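Carbonic anhydrase (Neosartorya fumigata, PDB 7COI) probably catalyses the reversible hydration of carbon dioxide to hydrogencarbonate and a proton, as a zinc-dependent enzyme of the beta class. Local coordinates at residues A[113-118]-A[136-141]; A[117-122]-A[173-178]; A[141-146]-A[191-196]; A[167-172]-A[251-256]. All coordinates share one frame; numbering follows the deposited sequence.

Contact 1 of 4, residues A[113-118]-A[136-141]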
loop_
_atom_site.group_PDB
_atom_site.type_symbol
_atom_site.label_atom_id
_atom_site.label_comp_id
_atom_site.label_asym_id
_atom_site.label_seq_id
_atom_site.Cartn_x
_atom_site.Cartn_y
_atom_site.Cartn_z
ATOM N N GLU A 113 1.036 -27.843 3.208
ATOM C CA GLU A 113 -0.144 -28.020 2.327
ATOM C C GLU A 113 -1.206 -26.963 2.634
ATOM O O GLU A 113 -2.252 -26.950 1.937
ATOM C CB GLU A 113 -0.700 -29.427 2.554
ATOM C CG GLU A 113 0.307 -30.506 2.273
ATOM C CD GLU A 113 -0.277 -31.899 2.016
ATOM O OE1 GLU A 113 -1.523 -32.038 1.778
ATOM O OE2 GLU A 113 0.520 -32.840 2.028
ATOM N N ILE A 114 -0.980 -26.150 3.685
ATOM C CA ILE A 114 -1.973 -25.181 4.204
ATOM C C ILE A 114 -1.337 -23.782 4.215
ATOM O O ILE A 114 -0.208 -23.640 4.759
ATOM C CB ILE A 114 -2.490 -25.560 5.601
ATOM C CG1 ILE A 114 -3.158 -26.958 5.588
ATOM C CG2 ILE A 114 -3.449 -24.485 6.111
ATOM C CD1 ILE A 114 -3.504 -27.498 6.934
ATOM N N LEU A 115 -2.048 -22.819 3.633
ATOM C CA LEU A 115 -1.850 -21.372 3.884
ATOM C C LEU A 115 -2.917 -20.950 4.876
ATOM O O LEU A 115 -4.119 -21.126 4.588
ATOM C CB LEU A 115 -1.930 -20.547 2.585
ATOM C CG LEU A 115 -2.106 -19.024 2.795
ATOM C CD1 LEU A 115 -0.914 -18.442 3.555
ATOM C CD2 LEU A 115 -2.270 -18.309 1.472
ATOM N N TRP A 116 -2.498 -20.365 5.997
ATOM C CA TRP A 116 -3.395 -19.817 7.031
ATOM C C TRP A 116 -3.320 -18.297 6.972
ATOM O O TRP A 116 -2.217 -17.765 7.042
ATOM C CB TRP A 116 -2.932 -20.311 8.389
ATOM C CG TRP A 116 -3.668 -19.795 9.577
ATOM C CD1 TRP A 116 -3.445 -18.623 10.246
ATOM C CD2 TRP A 116 -4.711 -20.467 10.284
ATOM N NE1 TRP A 116 -4.258 -18.543 11.338
ATOM C CE2 TRP A 116 -5.045 -19.667 11.396
ATOM C CE3 TRP A 116 -5.354 -21.698 10.117
ATOM C CZ2 TRP A 116 -6.001 -20.037 12.316
ATOM C CZ3 TRP A 116 -6.320 -22.051 11.029
ATOM C CH2 TRP A 116 -6.629 -21.239 12.114
ATOM N N ILE A 117 -4.461 -17.647 6.811
ATOM C CA ILE A 117 -4.596 -16.179 6.955
ATOM C C ILE A 117 -5.477 -15.970 8.180
ATOM O O ILE A 117 -6.670 -16.365 8.161
ATOM C CB ILE A 117 -5.144 -15.501 5.693
ATOM C CG1 ILE A 117 -4.278 -15.801 4.469
ATOM C CG2 ILE A 117 -5.276 -14.010 5.974
ATOM C CD1 ILE A 117 -4.877 -15.451 3.135
ATOM N N GLY A 118 -4.886 -15.460 9.247
ATOM C CA GLY A 118 -5.632 -15.194 10.475
ATOM C C GLY A 118 -5.274 -13.868 11.123
ATOM O O GLY A 118 -4.542 -13.039 10.544
ATOM N N ASP A 136 4.176 -27.301 8.670
ATOM C CA ASP A 136 2.805 -27.695 8.290
ATOM C C ASP A 136 2.005 -26.513 7.742
ATOM O O ASP A 136 1.130 -26.743 6.855
ATOM C CB ASP A 136 2.106 -28.385 9.451
ATOM C CG ASP A 136 2.672 -29.751 9.804
ATOM O OD1 ASP A 136 3.429 -30.319 8.974
ATOM O OD2 ASP A 136 2.392 -30.217 10.923
ATOM N N VAL A 137 2.200 -25.301 8.272
ATOM C CA VAL A 137 1.280 -24.170 7.981
ATOM C C VAL A 137 2.078 -22.912 7.588
ATOM O O VAL A 137 2.686 -22.263 8.470
ATOM C CB VAL A 137 0.343 -23.870 9.159
ATOM C CG1 VAL A 137 -0.730 -22.868 8.756
ATOM C CG2 VAL A 137 -0.309 -25.141 9.710
ATOM N N PHE A 138 1.966 -22.534 6.330
ATOM C CA PHE A 138 2.480 -21.240 5.813
ATOM C C PHE A 138 1.521 -20.159 6.294
ATOM O O PHE A 138 0.298 -20.339 6.152
ATOM C CB PHE A 138 2.637 -21.313 4.296
ATOM C CG PHE A 138 3.472 -20.211 3.718
ATOM C CD1 PHE A 138 4.853 -20.261 3.817
ATOM C CD2 PHE A 138 2.905 -19.178 3.002
ATOM C CE1 PHE A 138 5.644 -19.281 3.247
ATOM C CE2 PHE A 138 3.693 -18.202 2.413
ATOM C CZ PHE A 138 5.064 -18.248 2.548
ATOM N N THR A 139 2.021 -19.109 6.940
ATOM C CA THR A 139 1.158 -18.245 7.781
ATOM C C THR A 139 1.269 -16.749 7.460
ATOM O O THR A 139 2.379 -16.214 7.407
ATOM C CB THR A 139 1.457 -18.464 9.260
ATOM O OG1 THR A 139 1.267 -19.852 9.576
ATOM C CG2 THR A 139 0.579 -17.615 10.139
ATOM N N HIS A 140 0.119 -16.104 7.315
ATOM C CA HIS A 140 -0.047 -14.637 7.335
ATOM C C HIS A 140 -1.019 -14.265 8.444
ATOM O O HIS A 140 -2.164 -14.768 8.473
ATOM C CB HIS A 140 -0.541 -14.144 5.975
ATOM C CG HIS A 140 -0.533 -12.662 5.803
ATOM N ND1 HIS A 140 0.601 -11.886 6.041
ATOM C CD2 HIS A 140 -1.507 -11.813 5.382
ATOM C CE1 HIS A 140 0.317 -10.624 5.759
ATOM N NE2 HIS A 140 -0.970 -10.546 5.375
ATOM N N ARG A 141 -0.620 -13.349 9.299
ATOM C CA ARG A 141 -1.478 -12.827 10.392
ATOM C C ARG A 141 -1.394 -11.308 10.384
ATOM O O ARG A 141 -0.266 -10.762 10.292
ATOM C CB ARG A 141 -1.061 -13.421 11.742
ATOM C CG ARG A 141 -1.480 -14.878 11.873
ATOM C CD ARG A 141 -0.838 -15.557 13.028
ATOM N NE ARG A 141 -1.339 -15.091 14.309
ATOM C CZ ARG A 141 -0.851 -15.477 15.489
ATOM N NH1 ARG A 141 0.186 -16.294 15.554
ATOM N NH2 ARG A 141 -1.396 -15.024 16.588
HETATM O O HOH W 1 0.666 -29.117 5.773
#

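Contact 2 of 4, residues A[117-122]-A[173-178]. With ZN (zinc ion), chain F.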
loop_
_atom_site.group_PDB
_atom_site.type_symbol
_atom_site.label_atom_id
_atom_site.label_comp_id
_atom_site.label_asym_id
_atom_site.label_seq_id
_atom_site.Cartn_x
_atom_site.Cartn_y
_atom_site.Cartn_z
ATOM N N ILE A 117 -4.461 -17.647 6.811
ATOM C CA ILE A 117 -4.596 -16.179 6.955
ATOM C C ILE A 117 -5.477 -15.970 8.180
ATOM O O ILE A 117 -6.670 -16.365 8.161
ATOM C CB ILE A 117 -5.144 -15.501 5.693
ATOM C CG1 ILE A 117 -4.278 -15.801 4.469
ATOM C CG2 ILE A 117 -5.276 -14.010 5.974
ATOM C CD1 ILE A 117 -4.877 -15.451 3.135
ATOM N N GLY A 118 -4.886 -15.460 9.247
ATOM C CA GLY A 118 -5.632 -15.194 10.475
ATOM C C GLY A 118 -5.274 -13.868 11.123
ATOM O O GLY A 118 -4.542 -13.039 10.544
ATOM N N CYS A 119 -5.825 -13.665 12.305
ATOM C CA CYS A 119 -5.634 -12.420 13.056
ATOM C C CYS A 119 -4.301 -12.497 13.816
ATOM O O CYS A 119 -3.918 -13.594 14.270
ATOM C CB CYS A 119 -6.811 -12.116 13.980
ATOM S SG CYS A 119 -6.629 -10.503 14.663
ATOM N N SER A 120 -3.649 -11.341 13.987
ATOM C CA SER A 120 -2.458 -11.189 14.863
ATOM C C SER A 120 -2.760 -11.466 16.343
ATOM O O SER A 120 -1.805 -11.681 17.105
ATOM C CB SER A 120 -1.934 -9.797 14.716
ATOM O OG SER A 120 -1.544 -9.555 13.389
ATOM N N ASP A 121 -4.027 -11.398 16.747
ATOM C CA ASP A 121 -4.478 -11.691 18.143
ATOM C C ASP A 121 -3.622 -12.825 18.716
ATOM O O ASP A 121 -3.492 -13.916 18.083
ATOM C CB ASP A 121 -5.981 -12.005 18.161
ATOM C CG ASP A 121 -6.555 -12.066 19.579
ATOM O OD1 ASP A 121 -6.036 -12.854 20.411
ATOM O OD2 ASP A 121 -7.463 -11.268 19.852
ATOM N N SER A 122 -3.002 -12.578 19.875
ATOM C CA SER A 122 -2.047 -13.495 20.517
ATOM C C SER A 122 -2.728 -14.828 20.876
ATOM O O SER A 122 -1.991 -15.811 21.095
ATOM C CB SER A 122 -1.443 -12.863 21.729
ATOM O OG SER A 122 -2.449 -12.635 22.735
ATOM N N CYS A 173 -9.167 -17.570 8.812
ATOM C CA CYS A 173 -9.676 -17.814 10.168
ATOM C C CYS A 173 -9.892 -16.477 10.849
ATOM O O CYS A 173 -8.913 -15.782 11.125
ATOM C CB CYS A 173 -8.724 -18.722 10.936
ATOM S SG CYS A 173 -9.380 -19.152 12.564
ATOM N N GLY A 174 -11.160 -16.151 11.101
ATOM C CA GLY A 174 -11.552 -15.075 12.027
ATOM C C GLY A 174 -11.709 -15.617 13.431
ATOM O O GLY A 174 -11.501 -16.827 13.651
ATOM N N HIS A 175 -12.019 -14.767 14.405
ATOM C CA HIS A 175 -12.098 -15.285 15.792
ATOM C C HIS A 175 -13.091 -14.433 16.571
ATOM O O HIS A 175 -13.416 -13.297 16.166
ATOM C CB HIS A 175 -10.717 -15.443 16.449
ATOM C CG HIS A 175 -10.125 -14.108 16.695
ATOM N ND1 HIS A 175 -10.129 -13.538 17.963
ATOM C CD2 HIS A 175 -9.596 -13.203 15.843
ATOM C CE1 HIS A 175 -9.610 -12.342 17.911
ATOM N NE2 HIS A 175 -9.262 -12.152 16.639
ATOM N N THR A 176 -13.606 -15.018 17.641
ATOM C CA THR A 176 -14.487 -14.322 18.596
ATOM C C THR A 176 -13.632 -13.327 19.381
ATOM O O THR A 176 -12.404 -13.585 19.590
ATOM C CB THR A 176 -15.234 -15.342 19.474
ATOM O OG1 THR A 176 -14.283 -16.016 20.300
ATOM C CG2 THR A 176 -16.007 -16.337 18.647
ATOM N N LYS A 177 -14.253 -12.251 19.853
ATOM C CA LYS A 177 -13.581 -11.206 20.678
ATOM C C LYS A 177 -12.454 -10.531 19.872
ATOM O O LYS A 177 -11.417 -10.231 20.462
ATOM C CB LYS A 177 -13.035 -11.824 21.960
ATOM C CG LYS A 177 -14.041 -12.681 22.728
ATOM C CD LYS A 177 -15.135 -11.863 23.334
ATOM C CE LYS A 177 -14.668 -11.096 24.560
ATOM N NZ LYS A 177 -15.163 -9.692 24.613
ATOM N N CYS A 178 -12.640 -10.350 18.571
ATOM C CA CYS A 178 -11.634 -9.684 17.682
ATOM C C CYS A 178 -11.691 -8.181 17.907
ATOM O O CYS A 178 -12.703 -7.577 17.548
ATOM C CB CYS A 178 -11.852 -10.030 16.214
ATOM S SG CYS A 178 -10.566 -9.310 15.161
HETATM ZN ZN ZN F . -8.592 -10.254 15.915
HETATM O O HOH W 2 -7.722 -15.408 13.565
HETATM O O HOH W 3 -8.778 -8.780 20.208
#

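Contact 3 of 4, residues A[141-146]-A[191-196]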
loop_
_atom_site.group_PDB
_atom_site.type_symbol
_atom_site.label_atom_id
_atom_site.label_comp_id
_atom_site.label_asym_id
_atom_site.label_seq_id
_atom_site.Cartn_x
_atom_site.Cartn_y
_atom_site.Cartn_z
ATOM N N ARG A 141 -0.620 -13.349 9.299
ATOM C CA ARG A 141 -1.478 -12.827 10.392
ATOM C C ARG A 141 -1.394 -11.308 10.384
ATOM O O ARG A 141 -0.266 -10.762 10.292
ATOM C CB ARG A 141 -1.061 -13.421 11.742
ATOM C CG ARG A 141 -1.480 -14.878 11.873
ATOM C CD ARG A 141 -0.838 -15.557 13.028
ATOM N NE ARG A 141 -1.339 -15.091 14.309
ATOM C CZ ARG A 141 -0.851 -15.477 15.489
ATOM N NH1 ARG A 141 0.186 -16.294 15.554
ATOM N NH2 ARG A 141 -1.396 -15.024 16.588
ATOM N N ASN A 142 -2.546 -10.653 10.388
ATOM C CA ASN A 142 -2.659 -9.186 10.304
ATOM C C ASN A 142 -3.823 -8.776 11.209
ATOM O O ASN A 142 -4.488 -9.672 11.819
ATOM C CB ASN A 142 -2.757 -8.702 8.849
ATOM C CG ASN A 142 -4.065 -9.083 8.186
ATOM O OD1 ASN A 142 -5.032 -9.395 8.883
ATOM N ND2 ASN A 142 -4.092 -9.074 6.848
ATOM N N ILE A 143 -4.095 -7.484 11.297
ATOM C CA ILE A 143 -5.227 -7.000 12.141
ATOM C C ILE A 143 -6.569 -7.458 11.537
ATOM O O ILE A 143 -6.932 -7.021 10.416
ATOM C CB ILE A 143 -5.195 -5.491 12.359
ATOM C CG1 ILE A 143 -3.925 -5.060 13.098
ATOM C CG2 ILE A 143 -6.454 -5.070 13.115
ATOM C CD1 ILE A 143 -3.705 -5.708 14.455
ATOM N N ALA A 144 -7.272 -8.326 12.261
ATOM C CA ALA A 144 -8.631 -8.815 11.932
ATOM C C ALA A 144 -8.653 -9.595 10.621
ATOM O O ALA A 144 -9.732 -9.683 9.997
ATOM C CB ALA A 144 -9.585 -7.648 11.847
ATOM N N ASN A 145 -7.546 -10.249 10.248
ATOM C CA ASN A 145 -7.541 -11.210 9.109
ATOM C C ASN A 145 -8.244 -10.538 7.915
ATOM O O ASN A 145 -9.001 -11.214 7.209
ATOM C CB ASN A 145 -8.134 -12.580 9.516
ATOM C CG ASN A 145 -9.485 -12.561 10.225
ATOM O OD1 ASN A 145 -9.543 -12.418 11.436
ATOM N ND2 ASN A 145 -10.570 -12.746 9.474
ATOM N N VAL A 146 -7.915 -9.278 7.616
ATOM C CA VAL A 146 -8.566 -8.492 6.531
ATOM C C VAL A 146 -7.797 -8.721 5.236
ATOM O O VAL A 146 -6.560 -8.648 5.233
ATOM C CB VAL A 146 -8.648 -6.995 6.881
ATOM C CG1 VAL A 146 -9.170 -6.156 5.721
ATOM C CG2 VAL A 146 -9.511 -6.785 8.097
ATOM N N GLY A 191 -6.292 6.430 14.132
ATOM C CA GLY A 191 -5.085 6.801 13.383
ATOM C C GLY A 191 -4.908 5.871 12.218
ATOM O O GLY A 191 -5.843 5.741 11.417
ATOM N N ILE A 192 -3.717 5.296 12.079
ATOM C CA ILE A 192 -3.367 4.438 10.913
ATOM C C ILE A 192 -4.285 3.215 10.846
ATOM O O ILE A 192 -4.419 2.653 9.784
ATOM C CB ILE A 192 -1.873 4.055 10.968
ATOM C CG1 ILE A 192 -1.387 3.612 9.595
ATOM C CG2 ILE A 192 -1.596 3.006 12.048
ATOM C CD1 ILE A 192 0.078 3.201 9.554
ATOM N N LEU A 193 -4.940 2.821 11.940
ATOM C CA LEU A 193 -5.908 1.702 11.898
ATOM C C LEU A 193 -7.124 2.058 11.046
ATOM O O LEU A 193 -7.706 1.130 10.521
ATOM C CB LEU A 193 -6.331 1.293 13.313
ATOM C CG LEU A 193 -5.294 0.443 14.035
ATOM C CD1 LEU A 193 -5.512 0.527 15.527
ATOM C CD2 LEU A 193 -5.390 -1.001 13.558
ATOM N N ASP A 194 -7.469 3.336 10.903
ATOM C CA ASP A 194 -8.712 3.733 10.202
ATOM C C ASP A 194 -8.706 3.232 8.763
ATOM O O ASP A 194 -9.652 2.571 8.351
ATOM C CB ASP A 194 -8.946 5.237 10.256
ATOM C CG ASP A 194 -9.340 5.751 11.636
ATOM O OD1 ASP A 194 -9.443 4.951 12.565
ATOM O OD2 ASP A 194 -9.535 6.978 11.759
ATOM N N PRO A 195 -7.703 3.529 7.909
ATOM C CA PRO A 195 -7.726 2.990 6.551
ATOM C C PRO A 195 -7.705 1.461 6.540
ATOM O O PRO A 195 -8.343 0.847 5.660
ATOM C CB PRO A 195 -6.520 3.642 5.842
ATOM C CG PRO A 195 -5.640 4.156 6.980
ATOM C CD PRO A 195 -6.589 4.466 8.120
ATOM N N TRP A 196 -6.943 0.869 7.442
ATOM C CA TRP A 196 -6.812 -0.596 7.513
ATOM C C TRP A 196 -8.208 -1.222 7.707
ATOM O O TRP A 196 -8.498 -2.278 7.094
ATOM C CB TRP A 196 -5.841 -1.032 8.617
ATOM C CG TRP A 196 -5.764 -2.527 8.618
ATOM C CD1 TRP A 196 -6.413 -3.404 9.446
ATOM C CD2 TRP A 196 -5.063 -3.321 7.651
ATOM N NE1 TRP A 196 -6.135 -4.675 9.072
ATOM C CE2 TRP A 196 -5.357 -4.664 7.944
ATOM C CE3 TRP A 196 -4.257 -3.023 6.550
ATOM C CZ2 TRP A 196 -4.817 -5.722 7.220
ATOM C CZ3 TRP A 196 -3.754 -4.072 5.797
ATOM C CH2 TRP A 196 -4.033 -5.397 6.141
#

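Contact 4 of 4, residues A[167-172]-A[251-256]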
loop_
_atom_site.group_PDB
_atom_site.type_symbol
_atom_site.label_atom_id
_atom_site.label_comp_id
_atom_site.label_asym_id
_atom_site.label_seq_id
_atom_site.Cartn_x
_atom_site.Cartn_y
_atom_site.Cartn_z
ATOM N N VAL A 167 0.336 -24.942 -2.138
ATOM C CA VAL A 167 -0.533 -25.404 -1.035
ATOM C C VAL A 167 -1.822 -25.961 -1.628
ATOM O O VAL A 167 -2.267 -25.489 -2.700
ATOM C CB VAL A 167 -0.810 -24.260 -0.030
ATOM C CG1 VAL A 167 0.465 -23.817 0.662
ATOM C CG2 VAL A 167 -1.484 -23.064 -0.682
ATOM N N LYS A 168 -2.447 -26.879 -0.923
ATOM C CA LYS A 168 -3.727 -27.494 -1.358
ATOM C C LYS A 168 -4.903 -26.764 -0.731
ATOM O O LYS A 168 -6.041 -26.909 -1.242
ATOM C CB LYS A 168 -3.725 -28.973 -0.965
ATOM C CG LYS A 168 -2.688 -29.824 -1.676
ATOM C CD LYS A 168 -2.923 -31.318 -1.525
ATOM C CE LYS A 168 -1.889 -32.138 -2.267
ATOM N NZ LYS A 168 -0.523 -31.755 -1.847
ATOM N N HIS A 169 -4.673 -26.039 0.375
ATOM C CA HIS A 169 -5.759 -25.409 1.148
ATOM C C HIS A 169 -5.355 -23.980 1.504
ATOM O O HIS A 169 -4.193 -23.791 1.934
ATOM C CB HIS A 169 -6.038 -26.166 2.444
ATOM C CG HIS A 169 -6.403 -27.588 2.208
ATOM N ND1 HIS A 169 -7.694 -27.946 1.896
ATOM C CD2 HIS A 169 -5.653 -28.715 2.198
ATOM C CE1 HIS A 169 -7.738 -29.253 1.730
ATOM N NE2 HIS A 169 -6.493 -29.752 1.891
ATOM N N VAL A 170 -6.273 -23.049 1.323
ATOM C CA VAL A 170 -6.170 -21.676 1.912
ATOM C C VAL A 170 -7.265 -21.545 2.942
ATOM O O VAL A 170 -8.441 -21.717 2.604
ATOM C CB VAL A 170 -6.220 -20.553 0.865
ATOM C CG1 VAL A 170 -6.014 -19.195 1.569
ATOM C CG2 VAL A 170 -5.182 -20.763 -0.228
ATOM N N VAL A 171 -6.897 -21.227 4.179
ATOM C CA VAL A 171 -7.835 -21.062 5.288
ATOM C C VAL A 171 -7.806 -19.594 5.699
ATOM O O VAL A 171 -6.712 -19.088 5.972
ATOM C CB VAL A 171 -7.430 -21.973 6.461
ATOM C CG1 VAL A 171 -8.330 -21.762 7.654
ATOM C CG2 VAL A 171 -7.355 -23.433 6.047
ATOM N N ILE A 172 -8.951 -18.951 5.746
ATOM C CA ILE A 172 -9.112 -17.642 6.408
ATOM C C ILE A 172 -9.809 -17.937 7.713
ATOM O O ILE A 172 -10.936 -18.477 7.696
ATOM C CB ILE A 172 -9.845 -16.597 5.548
ATOM C CG1 ILE A 172 -9.114 -16.347 4.236
ATOM C CG2 ILE A 172 -10.021 -15.311 6.345
ATOM C CD1 ILE A 172 -9.843 -15.376 3.313
ATOM N N GLN A 251 -8.490 -25.718 -2.453
ATOM C CA GLN A 251 -9.726 -25.444 -1.715
ATOM C C GLN A 251 -9.504 -24.205 -0.862
ATOM O O GLN A 251 -8.362 -24.027 -0.391
ATOM C CB GLN A 251 -10.094 -26.629 -0.850
ATOM C CG GLN A 251 -10.494 -27.843 -1.679
ATOM C CD GLN A 251 -10.707 -29.042 -0.793
ATOM O OE1 GLN A 251 -11.132 -28.929 0.353
ATOM N NE2 GLN A 251 -10.361 -30.204 -1.310
ATOM N N VAL A 252 -10.574 -23.445 -0.659
ATOM C CA VAL A 252 -10.560 -22.303 0.290
ATOM C C VAL A 252 -11.575 -22.569 1.383
ATOM O O VAL A 252 -12.598 -23.199 1.112
ATOM C CB VAL A 252 -10.763 -20.964 -0.445
ATOM C CG1 VAL A 252 -9.727 -20.802 -1.530
ATOM C CG2 VAL A 252 -12.180 -20.805 -1.005
ATOM N N HIS A 253 -11.271 -22.150 2.602
ATOM C CA HIS A 253 -12.093 -22.482 3.794
ATOM C C HIS A 253 -12.183 -21.264 4.692
ATOM O O HIS A 253 -11.126 -20.639 4.902
ATOM C CB HIS A 253 -11.459 -23.642 4.586
ATOM C CG HIS A 253 -11.026 -24.792 3.748
ATOM N ND1 HIS A 253 -11.908 -25.793 3.423
ATOM C CD2 HIS A 253 -9.841 -25.108 3.185
ATOM C CE1 HIS A 253 -11.280 -26.675 2.672
ATOM N NE2 HIS A 253 -9.996 -26.303 2.546
ATOM N N GLY A 254 -13.369 -21.009 5.221
ATOM C CA GLY A 254 -13.598 -19.987 6.245
ATOM C C GLY A 254 -13.819 -20.644 7.577
ATOM O O GLY A 254 -14.663 -21.584 7.652
ATOM N N LEU A 255 -13.090 -20.181 8.605
ATOM C CA LEU A 255 -13.220 -20.689 9.983
ATOM C C LEU A 255 -13.472 -19.520 10.907
ATOM O O LEU A 255 -13.027 -18.385 10.595
ATOM C CB LEU A 255 -11.959 -21.416 10.448
ATOM C CG LEU A 255 -11.502 -22.601 9.615
ATOM C CD1 LEU A 255 -10.235 -23.200 10.199
ATOM C CD2 LEU A 255 -12.583 -23.678 9.553
ATOM N N ILE A 256 -14.104 -19.819 12.044
ATOM C CA ILE A 256 -14.097 -18.951 13.247
ATOM C C ILE A 256 -13.476 -19.732 14.399
ATOM O O ILE A 256 -13.891 -20.889 14.673
ATOM C CB ILE A 256 -15.493 -18.423 13.600
ATOM C CG1 ILE A 256 -16.057 -17.505 12.506
ATOM C CG2 ILE A 256 -15.470 -17.770 14.960
ATOM C CD1 ILE A 256 -15.344 -16.166 12.295
#

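Contact 1 of 4, residues A[113-118]-A[136-141]
The Phe138 ring meets Leu115 at its edge, where Leu115 CD1 lies close to the ring plane and 3.9 Å from Phe138 CD2. Two residues further along the same face, the imidazole of His140 likewise has Ile117 CG2 near its rim. On the other side of the strand pair the Trp116 indole is approached obliquely by Val137 CG1 and by Thr139 CG2, the latter 4.1 Å from Trp116 CD1. The closest side-chain approach is here too: Val137 CG1 sits 3.4 Å from Trp116 CB. Thr139 is held in place by its hydroxyl, which donates to Val137 O (OG1 to O, 3.0 Å) from above the carbonyl plane; with chi1 at -57°, CG2 is turned beside the carbonyl carbon and runs alongside the tryptophan. Between the two layers the backbones are joined by alternating bonds, of which His140 N to Trp116 O (2.9 Å) is the straightest, at 176°. At the start of the pair a water takes the place of a direct bond, accepting from Glu113 N and donating to Asp136 O. Leu115, Phe138 and His140 rest on helix 152-164, whereas Trp116, Val137 and Thr139 touch helix 126-129. His140 ND1 bonds to Arg141 O of the second subunit, and Arg141 NE to Cys119 O. The pair supplies the two strands of the beta-alpha-beta unit completed by helix 126-129, within the parallel part of the mixed sheet at the core of a beta-class carbonic anhydrase.

Contact 2 of 4, residues A[117-122]-A[173-178]
Cys119 and His175 meet at the zinc ion, with Cys119 CB only 3.5 Å from His175 CD2. The metal is bound by Cys119 SG at 2.3 Å, by His175 NE2 at 2.1 Å and by Cys178 SG at 2.3 Å, with a fourth donor from outside the two segments. Cys119 carries its sulfur anti to the backbone N, chi1 -172°, which swings the sulfur across toward 173-178. His175 adopts the crowded position, CG lying between the backbone N and the carbonyl carbon (chi1 69°), and this turns its NE2 onto the metal. A weak bond from His175 ND1 to Thr176 O helps to hold the ring's rotation. The sulfur of Cys119 has a second partner in Asp121 N, 3.5 Å from SG and nearly straight along N-H at 173°, so the loop after the strand supports the first-shell ligand. The Asp121 carboxylate crosses the imidazole obliquely, OD2 being 3.1 Å from His175 CE1. In this chain it does not bind the zinc, although it is a zinc ligand in a structure of this protein; here it makes a salt bridge with Arg123, consistent with the open (type I) state of beta-class enzymes. Deeper in, Cys173 N donates to Ile117 O (2.8 Å); beyond that bond the strands part, and a water links Cys119 N to Cys173 O. The site thus lies where the parallel strands 114-119 and 169-175 end: Cys178 is the N-cap of helix 179-185, Cys173 and His175 touch Tyr257 of strand 251-257, and Phe138 of the second subunit packs on Ser120.

Contact 3 of 4, residues A[141-146]-A[191-196]
Trp196 pushes its indole into a hollow made by Asn142, Ile143 and Val146, where the chain turns back after strand 137-142. With CG anti to the backbone N (chi1 -180°), the ring extends away from its own helix, and its pyrrole N-H leads. Trp196 NE1 donates to Ile143 O at 2.8 Å, almost perfectly straight, with the oxygen in the plane of the indole. The benzene part of the same edge meets the amide of Asn142, whose ND2 lies 3.4 Å from Trp196 CZ2; amide and ring planes stand 76° apart. That amide is itself fixed by its own turn: Asn142 OD1 accepts from Val146 N (3.2 Å), while Asn142 ND2 donates to Val146 O (3.0 Å). The turn closed in this way has Ala144 and Asn145 in left-handed backbone conformations. Ile143 and Val146 give the hollow its apolar sides. Ile143 CB lies 3.8 Å from Trp196 CD1, and Val146 CB approaches CZ2 of the same ring as the valine and the indole run antiparallel alongside one another. A smaller bump, Leu193 CD2, touches Ile143 CG2 at 4.2 Å. Trp196 stands in the first turn of helix 193-206, which also reaches Val146 through Pro199 and Leu200. Helix 216-236 touches Val146 through Asn227, Phe138 of the second subunit packs on Ile143, and Pro195 meets Ile192 of the third subunit.

Contact 4 of 4, residues A[167-172]-A[251-256]
Two neighbouring parallel strands of the central sheet, 169-175 and 251-257, are joined here, and His169 and His253 meet on one of its faces. His169 ND1 and His253 NE2 share a hydrogen bond of 2.9 Å in which either nitrogen could be the donor. The rings touch edge against edge with their planes 34° apart, without stacking. The extended side chain of Gln251 runs alongside His169, its OE1 near the plane of that ring and 3.7 Å from CE1. On the same face Val171 uses both branches: CG2 approaches His253 CD2, while CG1 is pressed against Leu255 CD1 at 3.5 Å, a close carbon-carbon approach that marks tight packing. Phe81 of the second subunit stacks on the His253 ring and also meets Val171 and Leu255, so that a neighbouring subunit packs on this face. The opposite face holds Val170, Ile172 and Val252, with Val170 CB 4.3 Å from Val252 CG1; helix 216-236 lies against it through Leu232 and Leu235. Five backbone bonds run between the strands, from Gln251 N to Lys168 O (3.0 Å) at one end to Leu255 N to Ile172 O (2.9 Å) at the other. Five helices separate the strands in sequence. Such a parallel pair, helix on one face and a partner subunit on the other, belongs to the core of the beta-carbonic anhydrase fold, in which N-terminal segments reach across to the neighbouring subunit.

Contacts 1, 2 and 4 belong to one sheet, ordered 137-142, 114-119, 169-175, 251-257; contact 3 continues from strand 137-142, outermost within this chain. Contacts 1 and 2, centres 13 Å apart, share Ile117 and Gly118. Contact 4 is tied to contact 1 by a probable hydrogen bond, Ile117 N to Val171 O (2.8 Å). Contact 3 joins contact 2 through another, Ser120 N to Asn142 O (2.9 Å). The side chain of Ile143 in contact 3 is about 6 Å from the zinc ion of contact 2, and that of Ile172 in contact 4 about 11 Å. Acetate, probably from the crystallisation liquor, lies about 3 Å from the side chain of Asp121 and about 4 Å from that of Ile143.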